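Local coordinates for protein acyl-coenzyme A oxidase acox-1.1 (Caenorhabditis elegans, PDB 5K3H) that catalyses the FAD-dependent, oxygen-consuming desaturation of acyl-CoA to (2E)-enoyl-CoA, the first step of peroxisomal beta-oxidation, releasing hydrogen peroxide, at residues B[450-455]-B[502-507]. Sequence-based numbering, arbitrary orientation.
Sequences KSAALV and QTLKAA
Ala452 and Leu504 mark the closest approach of the two helical backbones, with 6.0 Å between Ala452 CA and Leu504 CA. The segments lie on the consecutive helices 437-456 and 489-515, whose packing joins the former to the C-terminal helices in the all-helical C-terminal part of the acyl-CoA oxidase fold. Ala452 directs its CB at the partner helix and is the one residue of 450-455 in direct contact. This methyl fits beside two side chains spaced three residues apart on the same face of 502-507. It meets Ala507 methyl to methyl, CB to CB at 3.7 Å, and Leu504 through one branch, CD2, which lies 3.9 Å from Ala452 CB. Seen from the alanine, the two partners lie roughly at right angles to each other. The CB of Leu504 does not aim at helix 437-456; with CG anti to the carbonyl carbon (chi1 -53°) and CD1 extended away from CA (chi2 177°), CD2 is the methyl turned to Ala452. Val455, one turn on, borders the leucine more loosely, its CG1 being 4.9 Å from Leu504 CD2. Thr503, touching Leu448 of helix 437-456 and Ala534 of helix 520-553, lies where the faces of helix 489-515 packed on those two helices meet. Ala534 belongs to the ATP site shared between the subunits; its side chain is about 8 Å from that of Ala507, so the contact borders the site without forming it. Because the touching groups are all methyls, cohesion here is van der Waals and hydrophobic, and small Ala452 and Ala507, with Leu504 CB turned aside, are consistent with the close backbone approach.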
loop_
_atom_site.group_PDB
_atom_site.type_symbol
_atom_site.label_atom_id
_atom_site.label_comp_id
_atom_site.label_asym_id
_atom_site.label_seq_id
_atom_site.Cartn_x
_atom_site.Cartn_y
_atom_site.Cartn_z
ATOM N N LYS B 450 -6.761 -9.809 -31.528
ATOM C CA LYS B 450 -7.609 -10.532 -32.474
ATOM C C LYS B 450 -8.699 -9.625 -33.043
ATOM O O LYS B 450 -9.095 -9.768 -34.208
ATOM C CB LYS B 450 -8.254 -11.731 -31.794
ATOM C CG LYS B 450 -9.273 -12.417 -32.679
ATOM C CD LYS B 450 -10.142 -13.395 -31.880
ATOM C CE LYS B 450 -11.480 -12.717 -31.498
ATOM N NZ LYS B 450 -12.355 -13.589 -30.655
ATOM N N SER B 451 -9.257 -8.745 -32.204
ATOM C CA SER B 451 -10.270 -7.792 -32.659
ATOM C C SER B 451 -9.674 -6.695 -33.556
ATOM O O SER B 451 -10.342 -6.209 -34.480
ATOM C CB SER B 451 -10.989 -7.200 -31.444
ATOM O OG SER B 451 -11.528 -8.251 -30.652
ATOM N N ALA B 452 -8.448 -6.243 -33.259
ATOM C CA ALA B 452 -7.777 -5.297 -34.146
ATOM C C ALA B 452 -7.498 -5.927 -35.506
ATOM O O ALA B 452 -7.532 -5.240 -36.534
ATOM C CB ALA B 452 -6.476 -4.802 -33.515
ATOM N N ALA B 453 -7.195 -7.230 -35.530
ATOM C CA ALA B 453 -6.962 -7.931 -36.793
ATOM C C ALA B 453 -8.225 -7.979 -37.652
ATOM O O ALA B 453 -8.151 -7.824 -38.879
ATOM C CB ALA B 453 -6.438 -9.339 -36.528
ATOM N N LEU B 454 -9.389 -8.214 -37.032
ATOM C CA LEU B 454 -10.644 -8.155 -37.779
ATOM C C LEU B 454 -10.833 -6.788 -38.418
ATOM O O LEU B 454 -11.175 -6.689 -39.603
ATOM C CB LEU B 454 -11.835 -8.478 -36.876
ATOM C CG LEU B 454 -12.067 -9.889 -36.330
ATOM C CD1 LEU B 454 -13.252 -9.891 -35.399
ATOM C CD2 LEU B 454 -12.360 -10.813 -37.474
ATOM N N VAL B 455 -10.600 -5.718 -37.651
ATOM C CA VAL B 455 -10.806 -4.366 -38.170
ATOM C C VAL B 455 -9.904 -4.113 -39.370
ATOM O O VAL B 455 -10.369 -3.693 -40.435
ATOM C CB VAL B 455 -10.581 -3.313 -37.067
ATOM C CG1 VAL B 455 -10.624 -1.909 -37.665
ATOM C CG2 VAL B 455 -11.626 -3.451 -35.965
ATOM N N GLN B 502 -5.239 3.371 -28.734
ATOM C CA GLN B 502 -4.170 2.621 -28.070
ATOM C C GLN B 502 -4.235 1.133 -28.419
ATOM O O GLN B 502 -3.198 0.462 -28.489
ATOM C CB GLN B 502 -4.234 2.849 -26.551
ATOM C CG GLN B 502 -3.155 2.145 -25.733
ATOM C CD GLN B 502 -1.717 2.606 -26.039
ATOM O OE1 GLN B 502 -1.472 3.753 -26.439
ATOM N NE2 GLN B 502 -0.756 1.702 -25.829
ATOM N N THR B 503 -5.431 0.602 -28.639
ATOM C CA THR B 503 -5.554 -0.792 -29.057
ATOM C C THR B 503 -4.936 -1.025 -30.433
ATOM O O THR B 503 -4.182 -1.989 -30.634
ATOM C CB THR B 503 -7.018 -1.213 -29.036
ATOM O OG1 THR B 503 -7.471 -1.219 -27.680
ATOM C CG2 THR B 503 -7.203 -2.586 -29.657
ATOM N N LEU B 504 -5.278 -0.183 -31.410
ATOM C CA LEU B 504 -4.733 -0.376 -32.751
ATOM C C LEU B 504 -3.234 -0.067 -32.789
ATOM O O LEU B 504 -2.470 -0.735 -33.503
ATOM C CB LEU B 504 -5.490 0.501 -33.746
ATOM C CG LEU B 504 -7.022 0.360 -33.735
ATOM C CD1 LEU B 504 -7.637 1.359 -34.718
ATOM C CD2 LEU B 504 -7.546 -1.056 -33.996
ATOM N N LYS B 505 -2.794 0.946 -32.036
ATOM C CA LYS B 505 -1.374 1.277 -32.026
ATOM C C LYS B 505 -0.554 0.109 -31.491
ATOM O O LYS B 505 0.401 -0.351 -32.137
ATOM C CB LYS B 505 -1.148 2.524 -31.175
ATOM C CG LYS B 505 0.304 2.912 -31.063
ATOM C CD LYS B 505 0.540 4.052 -30.087
ATOM C CE LYS B 505 2.037 4.363 -29.996
ATOM N NZ LYS B 505 2.273 5.705 -29.430
ATOM N N ALA B 506 -0.976 -0.452 -30.355
ATOM C CA ALA B 506 -0.240 -1.556 -29.755
ATOM C C ALA B 506 -0.279 -2.796 -30.633
ATOM O O ALA B 506 0.734 -3.487 -30.777
ATOM C CB ALA B 506 -0.819 -1.874 -28.378
ATOM N N ALA B 507 -1.428 -3.090 -31.242
ATOM C CA ALA B 507 -1.498 -4.257 -32.120
ATOM C C ALA B 507 -0.601 -4.076 -33.344
ATOM O O ALA B 507 0.138 -4.993 -33.727
ATOM C CB ALA B 507 -2.956 -4.540 -32.504
#